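Local coordinates for uncharacterized protein (Arthrobacter sp., PDB 3KOP), which is of unknown function but adopts a cyclophilin-like fold and packs as an assembly of six chains, at residues L138-N141 with G145-P148; V61-Y66 with V131-N136; W52-Q57 with P76-K81; N69-L74 with A164-I169. All blocks are in the same frame, centred on the assembly; numbering follows the deposited sequence. Where two conformers were deposited one is given.

Contacts 2 and 4 lie together, their centres about 6 Å apart, where strand 70-76 runs between strands 57-63 and 125-132 and helix 159-172 packs against it. Contact 1, a hairpin further along the same antiparallel sheet, is centred about 13 Å from contact 2 and touches it through Tyr66. Contact 3 is the most distant by centre, 21 to 24 Å from the others, though Gln57 O lies near Asn73 ND2 of contact 4. Along the chain, contacts 2, 3 and 4 interleave, and contact 1 falls after contacts 2 and 3 close, between the two segments of contact 4. Contacts 1, 2 and 4 touch the second subunit, whereas contact 3 touches no other chain.

Contact 1 of 4, residues L138-N141 with G145-P148; sequences LLLN and GWVP
The indole of Trp146 has Leu140 over one face and Leu139 and Leu138 at its edge. Leu140 CD2 sits 4.0 Å from the centroid of the six-membered ring, only 13° off its normal, a CH-pi contact. Near the ring plane, Leu139 O comes to 3.4 Å from Trp146 CE3, and Leu138 CD2 touches Trp146 CZ3 at 4.1 Å. The setting is a tight beta hairpin between strand 140-141 and the start of strand 145-157. Leu140 and Trp146 form its antiparallel non-hydrogen-bonded pair, with side chains on the same face of the sheet. With CG of Leu140 anti to the backbone N (chi1 171°), the leucine extends so that CD2 comes over the indole.

Asn141 and Gly145 form the hydrogen-bonded pair that closes the turn. Asn141 N reaches Gly145 O at 2.9 Å, and Gly145 N returns a more bent bond to Asn141 O. Asn141 OD1 takes hydrogen bonds from the backbone N-H groups of Asp143 and Thr144, holding the turn from within. Gly145 has backbone angles at which a beta carbon would be driven into the preceding carbonyl oxygen.

Outside the hairpin, Trp146 meets the Trp146 rings of the third and fourth subunits, and Leu140 packs on Leu140 of the second, so this hairpin belongs to a subunit interface. Beyond the paired residues, Leu139 is the centre of an inverse gamma turn, and its O receives Val147 N at 2.8 Å in a nearly straight bond (173°), the donor standing above the carbonyl plane.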
loop_
_atom_site.group_PDB
_atom_site.type_symbol
_atom_site.label_atom_id
_atom_site.label_comp_id
_atom_site.label_asym_id
_atom_site.label_seq_id
_atom_site.Cartn_x
_atom_site.Cartn_y
_atom_site.Cartn_z
ATOM N N LEU F 138 1.785 -10.463 -2.484
ATOM C CA LEU F 138 1.170 -9.214 -2.937
ATOM C C LEU F 138 1.493 -8.968 -4.396
ATOM O O LEU F 138 2.668 -9.032 -4.824
ATOM C CB LEU F 138 1.652 -8.045 -2.073
ATOM C CG LEU F 138 1.212 -8.017 -0.619
ATOM C CD1 LEU F 138 2.104 -7.002 0.156
ATOM C CD2 LEU F 138 -0.282 -7.587 -0.555
ATOM N N LEU F 139 0.443 -8.709 -5.167
ATOM C CA LEU F 139 0.563 -8.419 -6.585
ATOM C C LEU F 139 0.786 -6.926 -6.768
ATOM O O LEU F 139 -0.106 -6.127 -7.143
ATOM C CB LEU F 139 -0.635 -8.951 -7.369
ATOM C CG LEU F 139 -0.489 -10.437 -7.791
ATOM C CD1 LEU F 139 -1.797 -10.985 -8.311
ATOM C CD2 LEU F 139 0.628 -10.602 -8.872
ATOM N N LEU F 140 2.026 -6.556 -6.486
ATOM C CA LEU F 140 2.441 -5.155 -6.403
ATOM C C LEU F 140 3.919 -5.085 -6.757
ATOM O O LEU F 140 4.705 -5.872 -6.240
ATOM C CB LEU F 140 2.222 -4.678 -4.966
ATOM C CG LEU F 140 2.730 -3.340 -4.477
ATOM C CD1 LEU F 140 2.273 -2.237 -5.322
ATOM C CD2 LEU F 140 2.255 -3.114 -3.036
ATOM N N ASN F 141 4.273 -4.170 -7.654
ATOM C CA ASN F 141 5.647 -4.003 -8.096
ATOM C C ASN F 141 6.031 -2.533 -8.254
ATOM O O ASN F 141 5.199 -1.628 -8.236
ATOM C CB ASN F 141 5.934 -4.793 -9.387
ATOM C CG ASN F 141 5.229 -4.217 -10.634
ATOM O OD1 ASN F 141 5.264 -3.013 -10.908
ATOM N ND2 ASN F 141 4.653 -5.110 -11.434
ATOM N N GLY F 145 2.941 -0.343 -9.540
ATOM C CA GLY F 145 2.081 -0.436 -8.350
ATOM C C GLY F 145 1.338 -1.752 -8.363
ATOM O O GLY F 145 1.941 -2.785 -8.618
ATOM N N TRP F 146 0.029 -1.713 -8.125
ATOM C CA TRP F 146 -0.786 -2.905 -8.082
ATOM C C TRP F 146 -0.976 -3.510 -9.479
ATOM O O TRP F 146 -1.173 -2.781 -10.448
ATOM C CB TRP F 146 -2.157 -2.597 -7.449
ATOM C CG TRP F 146 -2.095 -2.160 -6.019
ATOM C CD1 TRP F 146 -2.320 -0.889 -5.536
ATOM C CD2 TRP F 146 -1.854 -2.983 -4.861
ATOM N NE1 TRP F 146 -2.205 -0.875 -4.171
ATOM C CE2 TRP F 146 -1.884 -2.132 -3.732
ATOM C CE3 TRP F 146 -1.557 -4.332 -4.675
ATOM C CZ2 TRP F 146 -1.722 -2.608 -2.430
ATOM C CZ3 TRP F 146 -1.392 -4.818 -3.375
ATOM C CH2 TRP F 146 -1.469 -3.952 -2.267
ATOM N N VAL F 147 -0.861 -4.833 -9.562
ATOM C CA VAL F 147 -1.017 -5.596 -10.794
ATOM C C VAL F 147 -2.068 -6.702 -10.569
ATOM O O VAL F 147 -1.714 -7.856 -10.348
ATOM C CB VAL F 147 0.322 -6.277 -11.172
ATOM C CG1 VAL F 147 0.222 -6.952 -12.547
ATOM C CG2 VAL F 147 1.487 -5.257 -11.108
ATOM N N PRO F 148 -3.355 -6.363 -10.593
ATOM C CA PRO F 148 -4.342 -7.390 -10.324
ATOM C C PRO F 148 -4.352 -8.522 -11.350
ATOM O O PRO F 148 -4.137 -8.283 -12.548
ATOM C CB PRO F 148 -5.677 -6.634 -10.322
ATOM C CG PRO F 148 -5.338 -5.142 -10.346
ATOM C CD PRO F 148 -3.954 -5.040 -10.896
#

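Contact 2 of 4, residues V61-Y66 with V131-N136; sequences VFHGKY and VFYGRN
A hydrogen bond between His63 NE2 and Tyr133 OH, 2.6 Å long, joins the ends of two strands that flank a third in the antiparallel sheet of this cyclophilin-like fold. Strands 57-63 and 125-132 lie on either side of strand 70-76, and the two side chains reach across it from the strand ends. Either group could be the donor, and the bond is close to straight (163°). Each partner lies in the plane of the other's ring. On the histidine side, CG stands anti to the backbone N (chi1 -162°), which sends the imidazole toward the tyrosine. The other nitrogen of the imidazole is also held: His63 ND1 gives a 2.8 Å bond to Gly64 O, arriving in the carbonyl plane on a lone pair. With both nitrogens engaged, the rotation of the imidazole is fixed.

As aromatic groups, the two rings meet rim to rim with planes at 78°, and neither covers the other's face. The ring of Trp170 also meets His63. A leucine in place of His63 would probably leave Tyr133 OH without this partner and Gly64 O without its side-chain donor.

The histidine-tyrosine pair borders the interface with the second subunit, where Tyr133 OH is also hydrogen-bonded to Lys65 NZ of that subunit.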
loop_
_atom_site.group_PDB
_atom_site.type_symbol
_atom_site.label_atom_id
_atom_site.label_comp_id
_atom_site.label_asym_id
_atom_site.label_seq_id
_atom_site.Cartn_x
_atom_site.Cartn_y
_atom_site.Cartn_z
ATOM N N VAL F 61 9.011 -21.671 -18.003
ATOM C CA VAL F 61 8.520 -21.272 -16.682
ATOM C C VAL F 61 9.431 -20.209 -16.061
ATOM O O VAL F 61 10.660 -20.162 -16.307
ATOM C CB VAL F 61 8.393 -22.501 -15.723
ATOM C CG1 VAL F 61 9.775 -22.929 -15.184
ATOM C CG2 VAL F 61 7.408 -22.166 -14.537
ATOM N N PHE F 62 8.844 -19.355 -15.238
ATOM C CA PHE F 62 9.609 -18.396 -14.459
ATOM C C PHE F 62 9.112 -18.426 -13.028
ATOM O O PHE F 62 7.946 -18.643 -12.790
ATOM C CB PHE F 62 9.425 -16.988 -15.007
ATOM C CG PHE F 62 9.824 -16.832 -16.448
ATOM C CD1 PHE F 62 11.129 -16.582 -16.788
ATOM C CD2 PHE F 62 8.877 -16.844 -17.446
ATOM C CE1 PHE F 62 11.501 -16.422 -18.103
ATOM C CE2 PHE F 62 9.246 -16.687 -18.769
ATOM C CZ PHE F 62 10.559 -16.476 -19.091
ATOM N N HIS F 63 10.016 -18.251 -12.076
ATOM C CA HIS F 63 9.603 -17.998 -10.705
ATOM C C HIS F 63 9.421 -16.503 -10.478
ATOM O O HIS F 63 10.252 -15.706 -10.896
ATOM C CB HIS F 63 10.619 -18.495 -9.715
ATOM C CG HIS F 63 10.054 -18.648 -8.343
ATOM N ND1 HIS F 63 9.706 -17.562 -7.573
ATOM C CD2 HIS F 63 9.711 -19.749 -7.635
ATOM C CE1 HIS F 63 9.187 -17.991 -6.433
ATOM N NE2 HIS F 63 9.198 -19.311 -6.433
ATOM N N GLY F 64 8.378 -16.112 -9.753
ATOM C CA GLY F 64 8.167 -14.676 -9.522
ATOM C C GLY F 64 9.277 -14.054 -8.701
ATOM O O GLY F 64 9.912 -14.737 -7.857
ATOM N N LYS F 65 9.549 -12.769 -8.967
ATOM C CA LYS F 65 10.522 -12.012 -8.170
ATOM C C LYS F 65 9.836 -10.998 -7.244
ATOM O O LYS F 65 10.463 -10.511 -6.312
ATOM C CB LYS F 65 11.490 -11.230 -9.040
ATOM C CG LYS F 65 12.465 -12.026 -9.915
ATOM C CD LYS F 65 13.358 -10.993 -10.617
ATOM C CE LYS F 65 14.220 -11.541 -11.719
ATOM N NZ LYS F 65 15.340 -10.533 -12.128
ATOM N N TYR F 66 8.592 -10.628 -7.517
ATOM C CA TYR F 66 7.887 -9.728 -6.586
ATOM C C TYR F 66 6.637 -10.307 -5.960
ATOM O O TYR F 66 6.333 -9.971 -4.822
ATOM C CB TYR F 66 7.614 -8.359 -7.204
ATOM C CG TYR F 66 6.701 -8.369 -8.396
ATOM C CD1 TYR F 66 5.341 -8.364 -8.225
ATOM C CD2 TYR F 66 7.201 -8.339 -9.688
ATOM C CE1 TYR F 66 4.494 -8.339 -9.275
ATOM C CE2 TYR F 66 6.339 -8.356 -10.785
ATOM C CZ TYR F 66 4.996 -8.348 -10.558
ATOM O OH TYR F 66 4.097 -8.351 -11.584
ATOM N N VAL F 131 0.592 -19.543 -11.325
ATOM C CA VAL F 131 0.199 -20.450 -10.284
ATOM C C VAL F 131 0.785 -19.942 -8.967
ATOM O O VAL F 131 1.985 -19.703 -8.867
ATOM C CB VAL F 131 0.743 -21.870 -10.566
ATOM C CG1 VAL F 131 0.578 -22.795 -9.349
ATOM C CG2 VAL F 131 0.030 -22.457 -11.777
ATOM N N PHE F 132 -0.079 -19.770 -7.978
ATOM C CA PHE F 132 0.365 -19.428 -6.645
ATOM C C PHE F 132 0.390 -20.651 -5.743
ATOM O O PHE F 132 -0.606 -21.363 -5.607
ATOM C CB PHE F 132 -0.482 -18.285 -6.112
ATOM C CG PHE F 132 -0.176 -17.027 -6.784
ATOM C CD1 PHE F 132 0.848 -16.212 -6.306
ATOM C CD2 PHE F 132 -0.842 -16.675 -7.930
ATOM C CE1 PHE F 132 1.151 -15.026 -6.941
ATOM C CE2 PHE F 132 -0.516 -15.514 -8.597
ATOM C CZ PHE F 132 0.459 -14.680 -8.095
ATOM N N TYR F 133 1.566 -20.943 -5.210
ATOM C CA TYR F 133 1.792 -22.207 -4.484
ATOM C C TYR F 133 1.938 -22.022 -2.994
ATOM O O TYR F 133 2.009 -22.996 -2.283
ATOM C CB TYR F 133 2.998 -22.955 -5.042
ATOM C CG TYR F 133 4.336 -22.281 -4.865
ATOM C CD1 TYR F 133 5.122 -22.533 -3.747
ATOM C CD2 TYR F 133 4.843 -21.414 -5.851
ATOM C CE1 TYR F 133 6.376 -21.920 -3.580
ATOM C CE2 TYR F 133 6.089 -20.806 -5.701
ATOM C CZ TYR F 133 6.849 -21.071 -4.561
ATOM O OH TYR F 133 8.073 -20.488 -4.414
ATOM N N GLY F 134 1.975 -20.782 -2.524
ATOM C CA GLY F 134 2.075 -20.466 -1.086
ATOM C C GLY F 134 1.271 -19.211 -0.796
ATOM O O GLY F 134 0.585 -18.677 -1.698
ATOM N N ARG F 135 1.361 -18.708 0.432
ATOM C CA ARG F 135 0.535 -17.600 0.897
ATOM C C ARG F 135 1.364 -16.318 1.119
ATOM O O ARG F 135 2.569 -16.292 0.880
ATOM C CB ARG F 135 -0.223 -17.952 2.200
ATOM C CG ARG F 135 0.675 -18.272 3.415
ATOM C CD ARG F 135 -0.172 -18.455 4.685
ATOM N NE ARG F 135 -0.845 -17.200 5.006
ATOM C CZ ARG F 135 -2.009 -17.106 5.640
ATOM N NH1 ARG F 135 -2.655 -18.217 6.052
ATOM N NH2 ARG F 135 -2.558 -15.902 5.847
ATOM N N ASN F 136 0.662 -15.272 1.564
ATOM C CA ASN F 136 1.254 -13.999 1.947
ATOM C C ASN F 136 1.966 -13.360 0.736
ATOM O O ASN F 136 3.114 -12.974 0.811
ATOM C CB ASN F 136 2.186 -14.164 3.166
ATOM C CG ASN F 136 1.420 -14.466 4.437
ATOM O OD1 ASN F 136 0.165 -14.568 4.413
ATOM N ND2 ASN F 136 2.153 -14.616 5.564
#

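Contact 3 of 4, residues W52-Q57 with P76-K81; sequences WDALPQ and PAFAPK
The chain leaving helix 45-54 passes the loop that follows strand 70-76, the nearest approach being 6.3 Å between Ala54 CA and Phe78 CA, and no backbone pairing joins the two segments. Instead, Phe78 sets its ring against Ala54 and Gln57. Ala54 CB presses on one corner of the ring, 3.3 Å from Phe78 CD1 and 3.5 Å from Phe78 CG, a tight apolar touch that comes in obliquely. On the other ortho carbon, Gln57 OE1 lies 3.8 Å from Phe78 CD2, with amide and ring planes 36° apart. The phenyl reaches both because its CG stands between the backbone N and the carbonyl carbon (chi1 42°).

The amide of Gln57 does two jobs. Its chain bends at chi2 and carries NE2 back to Ala54 O, 2.9 Å away in a nearly straight bond (169°). The amide thus ties the carbonyl of Ala54 to the start of the next strand across the turn that contains the cis peptide before Pro56. Its oxygen faces the other way and accepts a water at 2.8 Å from Gln57 OE1. That water also donates to Pro76 O and lies in the plane of the Phe78 ring at its edge, so a water bridge spans the two segments beside the ring.

This is surface packing of a helix end on a loop in the cyclophilin-like fold. Leu55, just past the helix, packs against strands 23-28 and 178-183, while Phe78 of the loop rests on Val127 and Gln57 on Leu129, both of strand 125-132.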
loop_
_atom_site.group_PDB
_atom_site.type_symbol
_atom_site.label_atom_id
_atom_site.label_comp_id
_atom_site.label_asym_id
_atom_site.label_seq_id
_atom_site.Cartn_x
_atom_site.Cartn_y
_atom_site.Cartn_z
ATOM N N TRP F 52 -9.581 -22.104 -21.701
ATOM C CA TRP F 52 -10.011 -23.430 -22.173
ATOM C C TRP F 52 -9.915 -23.537 -23.695
ATOM O O TRP F 52 -9.346 -24.494 -24.242
ATOM C CB TRP F 52 -11.443 -23.739 -21.745
ATOM C CG TRP F 52 -11.904 -25.121 -22.226
ATOM C CD1 TRP F 52 -12.519 -25.429 -23.421
ATOM C CD2 TRP F 52 -11.728 -26.368 -21.536
ATOM N NE1 TRP F 52 -12.728 -26.784 -23.507
ATOM C CE2 TRP F 52 -12.265 -27.387 -22.364
ATOM C CE3 TRP F 52 -11.194 -26.719 -20.287
ATOM C CZ2 TRP F 52 -12.292 -28.736 -21.970
ATOM C CZ3 TRP F 52 -11.188 -28.057 -19.911
ATOM C CH2 TRP F 52 -11.748 -29.051 -20.743
ATOM N N ASP F 53 -10.515 -22.570 -24.373
ATOM C CA ASP F 53 -10.589 -22.564 -25.839
ATOM C C ASP F 53 -9.214 -22.677 -26.500
ATOM O O ASP F 53 -9.078 -23.280 -27.552
ATOM C CB ASP F 53 -11.312 -21.305 -26.351
ATOM C CG ASP F 53 -12.818 -21.328 -26.094
ATOM O OD1 ASP F 53 -13.324 -22.306 -25.507
ATOM O OD2 ASP F 53 -13.497 -20.346 -26.465
ATOM N N ALA F 54 -8.193 -22.121 -25.847
ATOM C CA ALA F 54 -6.847 -22.020 -26.435
ATOM C C ALA F 54 -5.875 -23.081 -25.975
ATOM O O ALA F 54 -4.743 -23.126 -26.471
ATOM C CB ALA F 54 -6.266 -20.624 -26.157
ATOM N N LEU F 55 -6.290 -23.973 -25.075
ATOM C CA LEU F 55 -5.371 -24.992 -24.580
ATOM C C LEU F 55 -5.061 -26.024 -25.668
ATOM O O LEU F 55 -5.918 -26.326 -26.521
ATOM C CB LEU F 55 -5.929 -25.676 -23.349
ATOM C CG LEU F 55 -6.161 -24.779 -22.128
ATOM C CD1 LEU F 55 -6.799 -25.614 -20.995
ATOM C CD2 LEU F 55 -4.895 -24.048 -21.667
ATOM N N PRO F 56 -3.852 -26.586 -25.620
ATOM C CA PRO F 56 -2.873 -26.330 -24.549
ATOM C C PRO F 56 -2.070 -25.036 -24.723
ATOM O O PRO F 56 -1.969 -24.524 -25.834
ATOM C CB PRO F 56 -1.937 -27.532 -24.663
ATOM C CG PRO F 56 -1.983 -27.897 -26.098
ATOM C CD PRO F 56 -3.389 -27.644 -26.530
ATOM N N GLN F 57 -1.518 -24.531 -23.622
ATOM C CA GLN F 57 -0.575 -23.412 -23.630
ATOM C C GLN F 57 0.636 -23.810 -22.805
ATOM O O GLN F 57 0.538 -24.284 -21.642
ATOM C CB GLN F 57 -1.200 -22.136 -23.076
ATOM C CG GLN F 57 -2.311 -21.582 -23.937
ATOM C CD GLN F 57 -1.800 -21.001 -25.247
ATOM O OE1 GLN F 57 -0.808 -20.290 -25.257
ATOM N NE2 GLN F 57 -2.521 -21.251 -26.343
ATOM N N PRO F 76 1.977 -15.535 -26.212
ATOM C CA PRO F 76 1.251 -14.555 -27.003
ATOM C C PRO F 76 -0.251 -14.630 -26.716
ATOM O O PRO F 76 -0.777 -15.721 -26.431
ATOM C CB PRO F 76 1.543 -14.974 -28.457
ATOM C CG PRO F 76 2.691 -15.918 -28.382
ATOM C CD PRO F 76 2.664 -16.541 -27.053
ATOM N N ALA F 77 -0.933 -13.486 -26.806
ATOM C CA ALA F 77 -2.391 -13.462 -26.656
ATOM C C ALA F 77 -3.045 -14.490 -27.603
ATOM O O ALA F 77 -2.582 -14.706 -28.733
ATOM C CB ALA F 77 -2.931 -12.090 -26.930
ATOM N N PHE F 78 -4.089 -15.143 -27.112
ATOM C CA PHE F 78 -4.729 -16.232 -27.864
ATOM C C PHE F 78 -6.232 -16.024 -28.015
ATOM O O PHE F 78 -6.820 -16.617 -28.876
ATOM C CB PHE F 78 -4.441 -17.595 -27.190
ATOM C CG PHE F 78 -4.553 -17.563 -25.654
ATOM C CD1 PHE F 78 -5.800 -17.526 -25.035
ATOM C CD2 PHE F 78 -3.417 -17.517 -24.864
ATOM C CE1 PHE F 78 -5.914 -17.500 -23.644
ATOM C CE2 PHE F 78 -3.514 -17.488 -23.449
ATOM C CZ PHE F 78 -4.754 -17.479 -22.849
ATOM N N ALA F 79 -6.843 -15.193 -27.183
ATOM C CA ALA F 79 -8.293 -15.006 -27.213
ATOM C C ALA F 79 -8.646 -13.990 -28.284
ATOM O O ALA F 79 -7.922 -13.043 -28.476
ATOM C CB ALA F 79 -8.809 -14.512 -25.873
ATOM N N PRO F 80 -9.808 -14.137 -28.921
ATOM C CA PRO F 80 -10.169 -13.117 -29.912
ATOM C C PRO F 80 -10.292 -11.741 -29.268
ATOM O O PRO F 80 -9.946 -10.755 -29.870
ATOM C CB PRO F 80 -11.512 -13.600 -30.455
ATOM C CG PRO F 80 -11.545 -15.073 -30.168
ATOM C CD PRO F 80 -10.760 -15.257 -28.889
ATOM N N LYS F 81 -10.785 -11.680 -28.042
ATOM C CA LYS F 81 -10.631 -10.473 -27.242
ATOM C C LYS F 81 -10.332 -10.793 -25.788
ATOM O O LYS F 81 -10.824 -11.775 -25.224
ATOM C CB LYS F 81 -11.841 -9.540 -27.349
ATOM C CG LYS F 81 -13.152 -10.060 -26.820
ATOM C CD LYS F 81 -14.213 -8.942 -26.753
ATOM C CE LYS F 81 -13.739 -7.760 -25.892
ATOM N NZ LYS F 81 -14.857 -6.907 -25.344
HETATM O O HOH W 1 -0.467 -18.241 -27.104
#

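Contact 4 of 4, residues N69-L74 with A164-I169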
loop_
_atom_site.group_PDB
_atom_site.type_symbol
_atom_site.label_atom_id
_atom_site.label_comp_id
_atom_site.label_asym_id
_atom_site.label_seq_id
_atom_site.Cartn_x
_atom_site.Cartn_y
_atom_site.Cartn_z
ATOM N N ASN F 69 5.170 -16.309 -3.797
ATOM C CA ASN F 69 5.023 -17.748 -4.024
ATOM C C ASN F 69 4.304 -18.041 -5.321
ATOM O O ASN F 69 3.173 -18.564 -5.359
ATOM C CB ASN F 69 4.385 -18.403 -2.819
ATOM C CG ASN F 69 5.233 -18.240 -1.580
ATOM O OD1 ASN F 69 6.365 -18.715 -1.561
ATOM N ND2 ASN F 69 4.729 -17.528 -0.580
ATOM N N GLU F 70 4.999 -17.691 -6.388
ATOM C CA GLU F 70 4.458 -17.704 -7.739
ATOM C C GLU F 70 5.412 -18.355 -8.765
ATOM O O GLU F 70 6.626 -18.073 -8.776
ATOM C CB GLU F 70 4.249 -16.274 -8.184
ATOM C CG GLU F 70 3.623 -16.176 -9.554
ATOM C CD GLU F 70 3.808 -14.834 -10.237
ATOM O OE1 GLU F 70 4.774 -14.101 -9.888
ATOM O OE2 GLU F 70 2.985 -14.560 -11.164
ATOM N N ILE F 71 4.847 -19.165 -9.664
ATOM C CA ILE F 71 5.524 -19.487 -10.928
ATOM C C ILE F 71 4.571 -19.093 -12.052
ATOM O O ILE F 71 3.377 -18.972 -11.839
ATOM C CB ILE F 71 5.971 -20.978 -11.068
ATOM C CG1 ILE F 71 4.788 -21.951 -10.927
ATOM C CG2 ILE F 71 7.095 -21.281 -10.095
ATOM C CD1 ILE F 71 5.005 -23.371 -11.576
ATOM N N TYR F 72 5.112 -18.867 -13.248
ATOM C CA TYR F 72 4.266 -18.443 -14.353
ATOM C C TYR F 72 4.950 -18.699 -15.698
ATOM O O TYR F 72 6.147 -19.004 -15.745
ATOM C CB TYR F 72 3.909 -16.972 -14.210
ATOM C CG TYR F 72 5.084 -16.052 -14.307
ATOM C CD1 TYR F 72 5.894 -15.799 -13.195
ATOM C CD2 TYR F 72 5.433 -15.454 -15.540
ATOM C CE1 TYR F 72 6.981 -14.956 -13.284
ATOM C CE2 TYR F 72 6.536 -14.598 -15.633
ATOM C CZ TYR F 72 7.302 -14.366 -14.502
ATOM O OH TYR F 72 8.390 -13.544 -14.547
ATOM N N ASN F 73 4.171 -18.624 -16.771
ATOM C CA ASN F 73 4.720 -18.586 -18.103
ATOM C C ASN F 73 4.154 -17.357 -18.792
ATOM O O ASN F 73 3.262 -16.679 -18.251
ATOM C CB ASN F 73 4.482 -19.915 -18.868
ATOM C CG ASN F 73 3.020 -20.171 -19.261
ATOM O OD1 ASN F 73 2.186 -19.278 -19.229
ATOM N ND2 ASN F 73 2.713 -21.425 -19.632
ATOM N N LEU F 74 4.698 -17.068 -19.972
ATOM C CA LEU F 74 4.277 -15.934 -20.783
ATOM C C LEU F 74 4.041 -16.442 -22.207
ATOM O O LEU F 74 4.917 -17.059 -22.795
ATOM C CB LEU F 74 5.359 -14.860 -20.797
ATOM C CG LEU F 74 5.787 -14.219 -19.475
ATOM C CD1 LEU F 74 6.971 -13.280 -19.700
ATOM C CD2 LEU F 74 4.616 -13.495 -18.794
ATOM N N ALA F 164 6.168 -28.144 -3.765
ATOM C CA ALA F 164 7.522 -28.699 -3.592
ATOM C C ALA F 164 8.348 -28.555 -4.884
ATOM O O ALA F 164 9.539 -28.220 -4.836
ATOM C CB ALA F 164 7.480 -30.183 -3.080
ATOM N N ALA F 165 7.694 -28.706 -6.041
ATOM C CA ALA F 165 8.376 -28.503 -7.344
ATOM C C ALA F 165 8.783 -27.036 -7.560
ATOM O O ALA F 165 9.843 -26.730 -8.112
ATOM C CB ALA F 165 7.492 -28.996 -8.500
ATOM N N CYS F 166 7.909 -26.131 -7.150
ATOM C CA CYS F 166 8.140 -24.685 -7.313
ATOM C C CYS F 166 9.284 -24.179 -6.414
ATOM O O CYS F 166 10.107 -23.370 -6.847
ATOM C CB CYS F 166 6.850 -23.919 -7.010
ATOM S SG CYS F 166 5.502 -24.150 -8.174
ATOM N N GLN F 167 9.368 -24.708 -5.196
ATOM C CA GLN F 167 10.493 -24.404 -4.321
ATOM C C GLN F 167 11.797 -24.876 -4.992
ATOM O O GLN F 167 12.807 -24.185 -4.931
ATOM C CB GLN F 167 10.320 -25.021 -2.922
ATOM C CG GLN F 167 9.085 -24.546 -2.111
ATOM C CD GLN F 167 9.185 -23.138 -1.524
ATOM O OE1 GLN F 167 10.145 -22.414 -1.736
ATOM N NE2 GLN F 167 8.150 -22.753 -0.782
ATOM N N ASP F 168 11.753 -26.012 -5.666
ATOM C CA ASP F 168 12.889 -26.520 -6.365
ATOM C C ASP F 168 13.206 -25.650 -7.610
ATOM O O ASP F 168 14.362 -25.520 -7.979
ATOM C CB ASP F 168 12.646 -27.985 -6.762
ATOM C CG ASP F 168 13.865 -28.611 -7.398
ATOM O OD1 ASP F 168 14.809 -28.887 -6.661
ATOM O OD2 ASP F 168 13.897 -28.790 -8.622
ATOM N N ILE F 169 12.200 -25.052 -8.255
ATOM C CA ILE F 169 12.486 -24.052 -9.286
ATOM C C ILE F 169 13.195 -22.837 -8.670
ATOM O O ILE F 169 14.156 -22.306 -9.235
ATOM C CB ILE F 169 11.224 -23.639 -10.062
ATOM C CG1 ILE F 169 10.735 -24.817 -10.886
ATOM C CG2 ILE F 169 11.481 -22.401 -10.945
ATOM C CD1 ILE F 169 9.327 -24.623 -11.483
HETATM O O HOH W 2 6.203 -20.883 0.186
#
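Ile71 and Cys166 make the main contact, the sulfur lying against several carbons of the isoleucine at once. Cys166 SG is 3.5 Å from Ile71 CD1, with Ile71 CG1 and CG2 slightly further off, so it touches both branches of the side chain. The rotation that places CG1 between the backbone N and the carbonyl carbon (chi1 58°) presents these branches to the helix. One turn further along the helix, Ile169 CD1 meets Ile71 CG2 more loosely, at 4.3 Å. Exchanging Ile71 for an alanine would probably open a gap beneath the helix and leave Cys166 SG without its apolar partner on the strand.

The motif is a helix lying on a face of an antiparallel sheet: helix 159-172 packs on the sheet face that carries Ile71 of strand 70-76, a strand whose backbone is bonded to strand 57-63 at one edge and to strand 125-132 at the other. Within this layer, Val61 and Leu28 each touch both Ile71 and Ile169, and Tyr133 packs on Cys166.

At the rim, a water links Asn69 OD1 to Gln167 NE2 through bonds that are weak, and the modelled alternative conformer of Gln167 makes this bridge doubtful. Lys65 of the second subunit is hydrogen-bonded to both Asn69 OD1 and Gln167 OE1, and Asn69 ND2 reaches Ser111 O of that same subunit.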